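Local coordinates for protein fiber KNOB domain (Avirulent turkey hemorrhagic enteritis virus, PDB 4D63) that forms the trimeric head of the turkey adenovirus 3 fibre, which binds sialic acid and so probably serves in attachment to host cells, at residues A[58-63]-A[115-120]; A[75-80]-A[181-186]; A[141-146]-A[166-171]; A[147-152]-A[160-165]. One frame throughout, in Å; residues are numbered along the deposited sequence.

Contact 1: A[58-63]-A[115-120]; sequences VTKTAK and IVPLNG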
loop_
_atom_site.group_PDB
_atom_site.type_symbol
_atom_site.label_atom_id
_atom_site.label_comp_id
_atom_site.label_asym_id
_atom_site.label_seq_id
_atom_site.Cartn_x
_atom_site.Cartn_y
_atom_site.Cartn_z
ATOM N N VAL A 58 1.686 21.712 -9.397
ATOM C CA VAL A 58 1.756 21.953 -10.820
ATOM C C VAL A 58 3.077 21.393 -11.321
ATOM O O VAL A 58 4.101 21.497 -10.640
ATOM C CB VAL A 58 1.640 23.465 -11.132
ATOM C CG1 VAL A 58 1.703 23.705 -12.634
ATOM C CG2 VAL A 58 0.322 24.005 -10.566
ATOM N N THR A 59 3.039 20.769 -12.498
ATOM C CA THR A 59 4.228 20.168 -13.094
ATOM C C THR A 59 4.944 21.154 -14.000
ATOM O O THR A 59 4.425 22.224 -14.286
ATOM C CB THR A 59 3.868 18.938 -13.953
ATOM O OG1 THR A 59 3.192 19.371 -15.134
ATOM C CG2 THR A 59 2.955 17.943 -13.174
ATOM N N LYS A 60 6.124 20.743 -14.467
ATOM C CA LYS A 60 6.938 21.476 -15.444
ATOM C C LYS A 60 6.183 21.861 -16.705
ATOM O O LYS A 60 6.509 22.849 -17.332
ATOM C CB LYS A 60 8.168 20.650 -15.869
ATOM C CG LYS A 60 9.503 21.053 -15.245
ATOM C CD LYS A 60 10.613 20.079 -15.680
ATOM C CE LYS A 60 12.019 20.696 -15.663
ATOM N NZ LYS A 60 12.543 21.012 -14.287
ATOM N N THR A 61 5.208 21.058 -17.105
ATOM C CA THR A 61 4.429 21.367 -18.294
ATOM C C THR A 61 3.114 22.011 -17.891
ATOM O O THR A 61 2.173 22.017 -18.669
ATOM C CB THR A 61 4.151 20.100 -19.142
ATOM O OG1 THR A 61 3.257 19.223 -18.452
ATOM C CG2 THR A 61 5.438 19.356 -19.439
ATOM N N ALA A 62 3.040 22.541 -16.673
ATOM C CA ALA A 62 1.839 23.210 -16.204
ATOM C C ALA A 62 0.624 22.288 -16.021
ATOM O O ALA A 62 -0.512 22.778 -15.936
ATOM C CB ALA A 62 1.483 24.363 -17.130
ATOM N N LYS A 63 0.832 20.968 -15.954
ATOM C CA LYS A 63 -0.255 20.086 -15.532
ATOM C C LYS A 63 -0.536 20.381 -14.062
ATOM O O LYS A 63 0.368 20.532 -13.267
ATOM C CB LYS A 63 0.053 18.592 -15.744
ATOM C CG LYS A 63 -1.214 17.747 -15.615
ATOM C CD LYS A 63 -1.037 16.230 -15.781
ATOM C CE LYS A 63 -2.342 15.591 -16.278
ATOM N NZ LYS A 63 -2.916 14.538 -15.386
ATOM N N ILE A 115 11.393 11.190 -11.708
ATOM C CA ILE A 115 11.285 12.282 -10.774
ATOM C C ILE A 115 10.522 13.427 -11.409
ATOM O O ILE A 115 10.924 13.955 -12.459
ATOM C CB ILE A 115 12.683 12.771 -10.342
ATOM C CG1 ILE A 115 13.489 11.597 -9.764
ATOM C CG2 ILE A 115 12.550 13.913 -9.346
ATOM C CD1 ILE A 115 14.848 11.970 -9.201
ATOM N N VAL A 116 9.433 13.802 -10.742
ATOM C CA VAL A 116 8.513 14.818 -11.201
ATOM C C VAL A 116 8.640 16.051 -10.304
ATOM O O VAL A 116 8.039 16.080 -9.240
ATOM C CB VAL A 116 7.052 14.303 -11.148
ATOM C CG1 VAL A 116 6.078 15.383 -11.630
ATOM C CG2 VAL A 116 6.894 13.038 -11.988
ATOM N N PRO A 117 9.446 17.069 -10.711
ATOM C CA PRO A 117 9.520 18.306 -9.905
ATOM C C PRO A 117 8.183 18.962 -9.924
ATOM O O PRO A 117 7.526 18.947 -10.966
ATOM C CB PRO A 117 10.537 19.186 -10.644
ATOM C CG PRO A 117 10.642 18.604 -11.996
ATOM C CD PRO A 117 10.321 17.135 -11.888
ATOM N N LEU A 118 7.768 19.474 -8.772
ATOM C CA LEU A 118 6.454 20.108 -8.608
ATOM C C LEU A 118 6.619 21.528 -8.037
ATOM O O LEU A 118 7.642 21.857 -7.420
ATOM C CB LEU A 118 5.585 19.275 -7.650
ATOM C CG LEU A 118 5.280 17.820 -8.067
ATOM C CD1 LEU A 118 4.844 16.988 -6.874
ATOM C CD2 LEU A 118 4.256 17.772 -9.191
ATOM N N ASN A 119 5.615 22.358 -8.252
ATOM C CA ASN A 119 5.577 23.668 -7.635
ATOM C C ASN A 119 4.276 23.857 -6.877
ATOM O O ASN A 119 3.224 23.321 -7.251
ATOM C CB ASN A 119 5.807 24.782 -8.671
ATOM C CG ASN A 119 7.284 25.153 -8.795
ATOM O OD1 ASN A 119 7.986 24.650 -9.679
ATOM N ND2 ASN A 119 7.777 26.006 -7.874
ATOM N N GLY A 120 4.370 24.604 -5.785
ATOM C CA GLY A 120 3.212 24.905 -4.957
ATOM C C GLY A 120 2.971 23.771 -3.991
ATOM O O GLY A 120 3.904 23.061 -3.616
HETATM O O HOH W 1 6.676 22.724 -11.413
HETATM O O HOH W 2 7.126 18.161 -13.597
#
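Val-116 starts the contact from segment 115-120, on strand 113-120: its CG1 lies 4.3 Å from CG2 of Thr-59. Pro-117 follows, and its ring CG meets the Lys-60 side chain. The end of that chain passes across the ring tip, with Lys-60 NZ 3.8 Å from Pro-117 CG. This is a van der Waals contact. The carbonyl of Pro-117 works through water 2, which donates to Pro-117 O at 2.8 Å and accepts from Lys-60 N at 2.9 Å. The water fills in where the two chains have begun to part, because segment 58-63 leaves the sheet in a type I turn from Thr-59 to Ala-62.

The pairing belongs to the large antiparallel sheet of the fibre head, in which strand 113-120 lies between strands 53-59 and 157-163.

Leu-118 holds CG beside its backbone N (chi1 -60°), which carries CD2 to 4.2 Å from CG2 of Thr-59. The threonine methyl thus has an apolar setting of Val-116 and Leu-118. Its OG1 serves the turn instead: it accepts from the N of Thr-61, an ST turn, and from the N of Lys-63, and it also bonds to Asp-104. Leu-118 CA gives a CA-H...O contact to Val-58 O at 3.4 Å.

Asn-119 forms an antiparallel hydrogen-bonded pair with Val-58. Asn-119 N donates to Val-58 O at 3.0 Å, and Val-58 N donates to Asn-119 O at 3.1 Å. Water 1 donates to both Val-58 O and Asn-119 OD1, tying the amide side chain back to the same carbonyl.

Contact 2: A[75-80]-A[181-186]; sequences LLIIQF and LFTCLI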
loop_
_atom_site.group_PDB
_atom_site.type_symbol
_atom_site.label_atom_id
_atom_site.label_comp_id
_atom_site.label_asym_id
_atom_site.label_seq_id
_atom_site.Cartn_x
_atom_site.Cartn_y
_atom_site.Cartn_z
ATOM N N LEU A 75 0.622 15.552 11.807
ATOM C CA LEU A 75 0.045 14.620 10.872
ATOM C C LEU A 75 -0.497 15.369 9.659
ATOM O O LEU A 75 -1.195 16.389 9.783
ATOM C CB LEU A 75 -1.079 13.867 11.589
ATOM C CG LEU A 75 -1.783 12.705 10.890
ATOM C CD1 LEU A 75 -0.828 11.540 10.632
ATOM C CD2 LEU A 75 -2.980 12.277 11.730
ATOM N N LEU A 76 -0.145 14.897 8.478
ATOM C CA LEU A 76 -0.725 15.429 7.265
ATOM C C LEU A 76 -1.145 14.269 6.393
ATOM O O LEU A 76 -0.324 13.449 6.002
ATOM C CB LEU A 76 0.265 16.306 6.509
ATOM C CG LEU A 76 -0.329 16.813 5.180
ATOM C CD1 LEU A 76 -0.707 18.271 5.285
ATOM C CD2 LEU A 76 0.612 16.619 4.006
ATOM N N ILE A 77 -2.430 14.236 6.079
ATOM C CA ILE A 77 -3.007 13.227 5.224
ATOM C C ILE A 77 -3.449 13.925 3.953
ATOM O O ILE A 77 -4.183 14.897 3.995
ATOM C CB ILE A 77 -4.212 12.587 5.903
ATOM C CG1 ILE A 77 -3.761 11.822 7.148
ATOM C CG2 ILE A 77 -4.984 11.701 4.929
ATOM C CD1 ILE A 77 -4.923 11.283 7.956
ATOM N N ILE A 78 -3.002 13.419 2.819
ATOM C CA ILE A 78 -3.214 14.093 1.549
ATOM C C ILE A 78 -3.638 13.099 0.461
ATOM O O ILE A 78 -2.935 12.118 0.195
ATOM C CB ILE A 78 -1.950 14.872 1.113
ATOM C CG1 ILE A 78 -2.095 15.416 -0.316
ATOM C CG2 ILE A 78 -0.693 14.028 1.213
ATOM C CD1 ILE A 78 -1.189 16.604 -0.603
ATOM N N GLN A 79 -4.769 13.383 -0.173
ATOM C CA GLN A 79 -5.279 12.570 -1.239
ATOM C C GLN A 79 -5.290 13.318 -2.553
ATOM O O GLN A 79 -5.826 14.414 -2.618
ATOM C CB GLN A 79 -6.698 12.112 -0.929
ATOM C CG GLN A 79 -7.191 11.012 -1.859
ATOM C CD GLN A 79 -8.625 10.606 -1.595
ATOM O OE1 GLN A 79 -9.006 10.324 -0.483
ATOM N NE2 GLN A 79 -9.407 10.535 -2.637
ATOM N N PHE A 80 -4.749 12.690 -3.609
ATOM C CA PHE A 80 -4.886 13.208 -4.971
ATOM C C PHE A 80 -6.265 12.871 -5.491
ATOM O O PHE A 80 -6.703 11.726 -5.381
ATOM C CB PHE A 80 -3.789 12.661 -5.879
ATOM C CG PHE A 80 -2.433 13.213 -5.567
ATOM C CD1 PHE A 80 -1.753 12.821 -4.403
ATOM C CD2 PHE A 80 -1.828 14.125 -6.411
ATOM C CE1 PHE A 80 -0.498 13.330 -4.093
ATOM C CE2 PHE A 80 -0.584 14.662 -6.089
ATOM C CZ PHE A 80 0.083 14.258 -4.944
ATOM N N LEU A 181 -3.445 8.160 -1.622
ATOM C CA LEU A 181 -3.510 8.937 -0.389
ATOM C C LEU A 181 -2.263 8.643 0.458
ATOM O O LEU A 181 -1.896 7.497 0.657
ATOM C CB LEU A 181 -4.794 8.617 0.394
ATOM C CG LEU A 181 -4.907 9.270 1.788
ATOM C CD1 LEU A 181 -6.376 9.545 2.083
ATOM C CD2 LEU A 181 -4.276 8.401 2.881
ATOM N N PHE A 182 -1.622 9.705 0.929
ATOM C CA PHE A 182 -0.454 9.606 1.745
ATOM C C PHE A 182 -0.804 10.047 3.141
ATOM O O PHE A 182 -1.341 11.150 3.322
ATOM C CB PHE A 182 0.660 10.531 1.209
ATOM C CG PHE A 182 1.095 10.228 -0.204
ATOM C CD1 PHE A 182 0.395 10.724 -1.283
ATOM C CD2 PHE A 182 2.217 9.433 -0.447
ATOM C CE1 PHE A 182 0.813 10.441 -2.570
ATOM C CE2 PHE A 182 2.622 9.161 -1.717
ATOM C CZ PHE A 182 1.916 9.655 -2.780
ATOM N N THR A 183 -0.466 9.223 4.119
ATOM C CA THR A 183 -0.439 9.642 5.514
ATOM C C THR A 183 1.027 10.004 5.862
ATOM O O THR A 183 1.913 9.177 5.704
ATOM C CB THR A 183 -0.939 8.545 6.455
ATOM O OG1 THR A 183 -2.305 8.208 6.137
ATOM C CG2 THR A 183 -0.817 9.027 7.928
ATOM N N CYS A 184 1.270 11.246 6.302
ATOM C CA CYS A 184 2.614 11.759 6.531
ATOM C C CYS A 184 2.815 12.228 7.978
ATOM O O CYS A 184 1.892 12.786 8.583
ATOM C CB CYS A 184 2.862 12.924 5.604
ATOM S SG CYS A 184 2.473 12.563 3.896
ATOM N N LEU A 185 4.012 12.000 8.514
ATOM C CA LEU A 185 4.424 12.576 9.795
ATOM C C LEU A 185 5.258 13.828 9.575
ATOM O O LEU A 185 6.252 13.806 8.851
ATOM C CB LEU A 185 5.237 11.587 10.628
ATOM C CG LEU A 185 4.425 10.437 11.218
ATOM C CD1 LEU A 185 5.273 9.677 12.224
ATOM C CD2 LEU A 185 3.153 10.941 11.876
ATOM N N ILE A 186 4.833 14.919 10.204
ATOM C CA ILE A 186 5.555 16.177 10.178
ATOM C C ILE A 186 6.392 16.299 11.454
ATOM O O ILE A 186 5.877 16.065 12.547
ATOM C CB ILE A 186 4.579 17.356 10.084
ATOM C CG1 ILE A 186 3.594 17.138 8.931
ATOM C CG2 ILE A 186 5.343 18.670 9.932
ATOM C CD1 ILE A 186 4.241 16.695 7.633
#
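Leu-76 and Cys-184 form one antiparallel hydrogen-bonded pair, and Ile-78 and Phe-182 the next. The strands run at 169° to each other, with axes 4.6 Å apart at the closest. Leu-76 N reaches Cys-184 O at 2.9 Å, and Cys-184 N reaches Leu-76 O at 2.7 Å, the latter more bent. Both bonds between Ile-78 and Phe-182 are straighter than that bent one. CA-H...O contacts fill in between, such as Ile-77 CA to Phe-182 O at 3.3 Å.

Leu-75, Ile-77, Gln-79, Leu-181, Thr-183 and Leu-185 share one face. CD1 of Leu-75 meets Thr-183 CG2 at 3.7 Å. Ile-77 lies alongside Thr-183, and its CG2 sits 3.8 Å from Leu-181 CD1. This face packs on both other subunits: Thr-183 meets Leu-181 of the second subunit and Thr-183 of the third. It therefore lies at the interface between the three subunits of the head, and strand 181-185 is an outermost strand of its own chain's sheet.

The other face carries Leu-76, Ile-78, Phe-182 and Cys-184. Ile-78 has CG1 anti to its backbone N (chi1 172°), leaving CG2 to press on CB of Phe-182 at 3.7 Å. Farther along, the rings of Phe-80 and Phe-182 meet rim to rim, planes at 69°, with CE1 of Phe-80 3.5 Å from CE1 of Phe-182.

Contact 3: A[141-146]-A[166-171]; sequences SSFIQV and PVPGNI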
loop_
_atom_site.group_PDB
_atom_site.type_symbol
_atom_site.label_atom_id
_atom_site.label_comp_id
_atom_site.label_asym_id
_atom_site.label_seq_id
_atom_site.Cartn_x
_atom_site.Cartn_y
_atom_site.Cartn_z
ATOM N N SER A 141 3.491 0.447 -27.194
ATOM C CA SER A 141 3.293 -0.698 -26.292
ATOM C C SER A 141 3.222 -0.165 -24.848
ATOM O O SER A 141 3.680 0.965 -24.557
ATOM C CB SER A 141 4.384 -1.772 -26.439
ATOM O OG SER A 141 5.659 -1.184 -26.553
ATOM N N SER A 142 2.613 -0.961 -23.966
ATOM C CA SER A 142 2.366 -0.536 -22.612
ATOM C C SER A 142 2.471 -1.721 -21.668
ATOM O O SER A 142 2.227 -2.872 -22.060
ATOM C CB SER A 142 0.995 0.172 -22.489
ATOM O OG SER A 142 -0.067 -0.716 -22.178
ATOM N N PHE A 143 2.863 -1.421 -20.426
ATOM C CA PHE A 143 3.032 -2.432 -19.393
ATOM C C PHE A 143 2.328 -1.992 -18.120
ATOM O O PHE A 143 2.480 -0.857 -17.657
ATOM C CB PHE A 143 4.532 -2.709 -19.179
ATOM C CG PHE A 143 5.218 -3.165 -20.441
ATOM C CD1 PHE A 143 5.610 -2.237 -21.408
ATOM C CD2 PHE A 143 5.385 -4.522 -20.706
ATOM C CE1 PHE A 143 6.182 -2.649 -22.602
ATOM C CE2 PHE A 143 5.964 -4.939 -21.899
ATOM C CZ PHE A 143 6.361 -4.002 -22.844
ATOM N N ILE A 144 1.532 -2.890 -17.569
ATOM C CA ILE A 144 0.905 -2.660 -16.301
ATOM C C ILE A 144 1.873 -3.139 -15.250
ATOM O O ILE A 144 2.375 -4.266 -15.347
ATOM C CB ILE A 144 -0.413 -3.452 -16.168
ATOM C CG1 ILE A 144 -1.394 -3.057 -17.277
ATOM C CG2 ILE A 144 -1.031 -3.267 -14.776
ATOM C CD1 ILE A 144 -1.917 -1.632 -17.156
ATOM N N GLN A 145 2.078 -2.310 -14.224
ATOM C CA GLN A 145 3.045 -2.559 -13.155
ATOM C C GLN A 145 2.542 -2.074 -11.829
ATOM O O GLN A 145 1.746 -1.144 -11.771
ATOM C CB GLN A 145 4.344 -1.801 -13.445
ATOM C CG GLN A 145 5.142 -2.398 -14.588
ATOM C CD GLN A 145 6.376 -1.606 -14.927
ATOM O OE1 GLN A 145 6.635 -0.558 -14.342
ATOM N NE2 GLN A 145 7.138 -2.091 -15.900
ATOM N N VAL A 146 3.042 -2.695 -10.762
ATOM C CA VAL A 146 3.007 -2.112 -9.428
ATOM C C VAL A 146 4.137 -1.080 -9.313
ATOM O O VAL A 146 5.345 -1.428 -9.361
ATOM C CB VAL A 146 3.176 -3.158 -8.326
ATOM C CG1 VAL A 146 2.962 -2.524 -6.960
ATOM C CG2 VAL A 146 2.217 -4.336 -8.562
ATOM N N PRO A 166 11.823 -2.442 -15.053
ATOM C CA PRO A 166 12.405 -2.261 -16.385
ATOM C C PRO A 166 11.401 -2.452 -17.515
ATOM O O PRO A 166 10.564 -3.351 -17.458
ATOM C CB PRO A 166 13.478 -3.367 -16.464
ATOM C CG PRO A 166 13.746 -3.769 -15.053
ATOM C CD PRO A 166 12.452 -3.569 -14.327
ATOM N N VAL A 167 11.501 -1.620 -18.541
ATOM C CA VAL A 167 10.712 -1.825 -19.767
ATOM C C VAL A 167 11.632 -1.802 -20.997
ATOM O O VAL A 167 12.648 -1.079 -21.008
ATOM C CB VAL A 167 9.582 -0.785 -19.935
ATOM C CG1 VAL A 167 8.535 -0.952 -18.839
ATOM C CG2 VAL A 167 10.141 0.626 -19.930
ATOM N N PRO A 168 11.276 -2.598 -22.030
ATOM C CA PRO A 168 12.048 -2.709 -23.266
ATOM C C PRO A 168 11.749 -1.553 -24.201
ATOM O O PRO A 168 11.102 -1.728 -25.239
ATOM C CB PRO A 168 11.556 -4.028 -23.859
ATOM C CG PRO A 168 10.156 -4.139 -23.391
ATOM C CD PRO A 168 10.148 -3.555 -22.009
ATOM N N GLY A 169 12.200 -0.373 -23.795
ATOM C CA GLY A 169 12.026 0.835 -24.573
ATOM C C GLY A 169 12.075 2.035 -23.659
ATOM O O GLY A 169 12.146 1.879 -22.450
ATOM N N ASN A 170 12.087 3.222 -24.262
ATOM C CA ASN A 170 11.912 4.486 -23.556
ATOM C C ASN A 170 10.428 4.799 -23.301
ATOM O O ASN A 170 9.565 4.536 -24.151
ATOM C CB ASN A 170 12.504 5.651 -24.356
ATOM C CG ASN A 170 14.019 5.614 -24.429
ATOM O OD1 ASN A 170 14.690 4.852 -23.724
ATOM N ND2 ASN A 170 14.570 6.458 -25.288
ATOM N N ILE A 171 10.159 5.419 -22.155
ATOM C CA ILE A 171 8.801 5.703 -21.702
ATOM C C ILE A 171 8.333 7.064 -22.217
ATOM O O ILE A 171 9.027 8.069 -22.075
ATOM C CB ILE A 171 8.729 5.570 -20.161
ATOM C CG1 ILE A 171 8.888 4.089 -19.803
ATOM C CG2 ILE A 171 7.419 6.087 -19.585
ATOM C CD1 ILE A 171 9.124 3.834 -18.334
#
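The ring of Phe-143 meets the loop 166-171 at two places along one side. CD1 lies 4.1 Å from CG1 of Val-167. Farther out, CZ lies 3.8 Å from CG of Pro-168, and CE1 is 4.1 Å from CD of the same proline. The phenyl and proline rings approach from opposite directions. Both partners come obliquely to the phenyl plane.

The second flat group is the amide of Gln-145, two residues along the strand and on the same side of it. Its chain is extended beyond CG, which carries the amide out to the loop. NE2 comes within 3.4 Å of Val-167 CG1, so the valine methyl touches both the amide and the phenyl ring. Val-167 sets CG1 beside its own backbone N (chi1 -66°) and so directs this methyl to the strand. The polar atoms of the amide are satisfied just beyond the two segments, with Gln-145 OE1 accepting from the backbone N of Asn-165.

Pro-168 is the centre of an inverse gamma turn, closed by a weak bond from Gly-169 N to Val-167 O. The turn lies in the loop that leads from strand 157-163 to strand 171-176. Phe-143 and Val-167 also both touch Leu-137 of strand 129-137, so Phe-143, Val-167 and Leu-137 form a small apolar cluster.

No hydrogen bond joins the two segments. The loop rests on the strand by apolar fit around Val-167 and Pro-168, and a polar tie to this part of the chain is made just before it, at Asn-165.

Contact 4: A[147-152]-A[160-165]; sequences GFVRLT and MIIQCN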
loop_
_atom_site.group_PDB
_atom_site.type_symbol
_atom_site.label_atom_id
_atom_site.label_comp_id
_atom_site.label_asym_id
_atom_site.label_seq_id
_atom_site.Cartn_x
_atom_site.Cartn_y
_atom_site.Cartn_z
ATOM N N GLY A 147 3.730 0.188 -9.188
ATOM C CA GLY A 147 4.657 1.302 -9.021
ATOM C C GLY A 147 4.751 1.652 -7.563
ATOM O O GLY A 147 3.907 1.215 -6.755
ATOM N N PHE A 148 5.775 2.413 -7.203
ATOM C CA PHE A 148 5.961 2.851 -5.819
ATOM C C PHE A 148 6.189 4.365 -5.819
ATOM O O PHE A 148 7.089 4.870 -6.493
ATOM C CB PHE A 148 7.130 2.122 -5.169
ATOM C CG PHE A 148 6.844 0.677 -4.879
ATOM C CD1 PHE A 148 6.275 0.293 -3.670
ATOM C CD2 PHE A 148 7.139 -0.301 -5.814
ATOM C CE1 PHE A 148 5.964 -1.002 -3.420
ATOM C CE2 PHE A 148 6.854 -1.617 -5.553
ATOM C CZ PHE A 148 6.290 -1.976 -4.348
ATOM N N VAL A 149 5.386 5.097 -5.060
ATOM C CA VAL A 149 5.412 6.553 -5.133
ATOM C C VAL A 149 5.661 7.196 -3.765
ATOM O O VAL A 149 5.134 6.754 -2.748
ATOM C CB VAL A 149 4.098 7.074 -5.717
ATOM C CG1 VAL A 149 4.150 8.589 -5.902
ATOM C CG2 VAL A 149 3.813 6.387 -7.048
ATOM N N ARG A 150 6.440 8.259 -3.768
ATOM C CA ARG A 150 6.700 9.061 -2.583
ATOM C C ARG A 150 6.694 10.536 -2.929
ATOM O O ARG A 150 7.031 10.931 -4.069
ATOM C CB ARG A 150 8.125 8.828 -2.099
ATOM C CG ARG A 150 8.363 7.653 -1.224
ATOM C CD ARG A 150 9.705 7.861 -0.550
ATOM N NE ARG A 150 9.568 8.840 0.520
ATOM C CZ ARG A 150 10.479 9.751 0.861
ATOM N NH1 ARG A 150 11.635 9.832 0.237
ATOM N NH2 ARG A 150 10.216 10.602 1.846
ATOM N N LEU A 151 6.460 11.361 -1.916
ATOM C CA LEU A 151 6.746 12.784 -2.045
ATOM C C LEU A 151 7.958 13.045 -1.188
ATOM O O LEU A 151 8.076 12.504 -0.070
ATOM C CB LEU A 151 5.570 13.615 -1.543
ATOM C CG LEU A 151 4.195 13.397 -2.173
ATOM C CD1 LEU A 151 3.143 14.224 -1.427
ATOM C CD2 LEU A 151 4.163 13.767 -3.653
ATOM N N THR A 152 8.888 13.801 -1.740
ATOM C CA THR A 152 10.121 14.183 -1.055
ATOM C C THR A 152 10.350 15.688 -1.348
ATOM O O THR A 152 9.690 16.282 -2.218
ATOM C CB THR A 152 11.293 13.304 -1.492
ATOM O OG1 THR A 152 12.384 13.443 -0.585
ATOM C CG2 THR A 152 11.809 13.643 -2.900
ATOM N N MET A 160 7.712 14.408 -6.732
ATOM C CA MET A 160 7.091 13.080 -6.702
ATOM C C MET A 160 8.065 12.075 -7.290
ATOM O O MET A 160 8.556 12.253 -8.387
ATOM C CB MET A 160 5.786 13.058 -7.515
ATOM C CG MET A 160 5.035 11.745 -7.407
ATOM S SD MET A 160 3.507 11.805 -8.336
ATOM C CE MET A 160 2.581 12.875 -7.248
ATOM N N ILE A 161 8.351 11.033 -6.527
ATOM C CA ILE A 161 9.277 9.986 -6.932
ATOM C C ILE A 161 8.433 8.786 -7.349
ATOM O O ILE A 161 7.636 8.263 -6.562
ATOM C CB ILE A 161 10.214 9.567 -5.784
ATOM C CG1 ILE A 161 10.852 10.799 -5.104
ATOM C CG2 ILE A 161 11.270 8.592 -6.310
ATOM C CD1 ILE A 161 11.796 11.578 -6.001
ATOM N N ILE A 162 8.595 8.357 -8.584
ATOM C CA ILE A 162 7.856 7.211 -9.096
ATOM C C ILE A 162 8.835 6.133 -9.546
ATOM O O ILE A 162 9.574 6.333 -10.497
ATOM C CB ILE A 162 6.990 7.595 -10.317
ATOM C CG1 ILE A 162 6.002 8.711 -9.964
ATOM C CG2 ILE A 162 6.272 6.370 -10.887
ATOM C CD1 ILE A 162 5.347 9.313 -11.176
ATOM N N GLN A 163 8.791 4.974 -8.910
ATOM C CA GLN A 163 9.653 3.890 -9.278
ATOM C C GLN A 163 8.844 2.768 -9.805
ATOM O O GLN A 163 7.772 2.406 -9.250
ATOM C CB GLN A 163 10.451 3.456 -8.093
ATOM C CG GLN A 163 11.263 4.607 -7.564
ATOM C CD GLN A 163 12.063 4.266 -6.348
ATOM O OE1 GLN A 163 11.522 4.096 -5.252
ATOM N NE2 GLN A 163 13.372 4.200 -6.519
ATOM N N CYS A 164 9.326 2.231 -10.919
ATOM C CA CYS A 164 8.720 1.036 -11.499
ATOM C C CYS A 164 9.763 0.026 -12.011
ATOM O O CYS A 164 10.918 0.107 -11.641
ATOM C CB CYS A 164 7.766 1.450 -12.585
ATOM S SG CYS A 164 8.542 2.386 -13.880
ATOM N N ASN A 165 9.330 -0.938 -12.826
ATOM C CA ASN A 165 10.173 -2.007 -13.289
ATOM C C ASN A 165 10.793 -1.673 -14.655
ATOM O O ASN A 165 10.314 -0.772 -15.371
ATOM C CB ASN A 165 9.355 -3.299 -13.447
ATOM C CG ASN A 165 8.498 -3.637 -12.237
ATOM O OD1 ASN A 165 7.342 -4.082 -12.387
ATOM N ND2 ASN A 165 9.053 -3.466 -11.044
#
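Val-149 and Met-160 carry one face of this hairpin. Val-149 places CG1 anti to its backbone N (chi1 -176°), and this methyl rests 3.6 Å from Met-160 CG. The methionine runs straight to SD and then bends at chi3 (-73°). The bend brings CE to 4.0 Å from Leu-151 CD2. Val-149 CG2 also faces Ile-162 CG1 at 4.3 Å.

On the other face Thr-152 turns CG2 to Ile-161, 3.7 Å from its CG1. The threonine OG1 bonds to Glu-125 instead, and both residues belong to the pocket where N-acetylneuraminic acid is bound. Arg-150 meets Ile-161 only near its base. Its guanidinium end leads away, with a salt bridge to Glu-125 and bonds to Ser-126 O and to Tyr-93 of the second subunit. Arg-150 thus probably steadies Glu-125 as a second-shell residue.

The backbones are paired at Phe-148 with Gln-163 and at Arg-150 with Ile-161. Ile-161 N to Arg-150 O is the straightest bond of the four, 2.8 Å long at 175°. Phe-148 N donates to Gln-163 O at 2.9 Å.

The hairpin lies within the sheet. Strand 129-137 adjoins strand 142-154, with Val-149 on Val-131. Strand 113-120 adjoins strand 157-163, with Met-160 on Val-116 and Leu-118.

Overall arrangement
From the N terminus, contact 1 opens at 58-63 and closes at 115-120, joining strands 53-59 and 113-120. Contact 2 opens within that loop, at 75-80, but closes only at 181-186, near the C terminus; the two cross. Contacts 3 and 4 both fall inside the long loop of contact 2. Contact 3 spans 141-146 to 166-171 and encloses contact 4, the hairpin of 147-152 and 160-165. Contact 4 is the hub: Met-160 O probably bonds to Val-116 N of contact 1, Phe-182 and Phe-80 of contact 2 pack on it, and Gln-145 of contact 3 reaches Asn-165. Contacts 2 and 3 lie on opposite sides of the chain's centre.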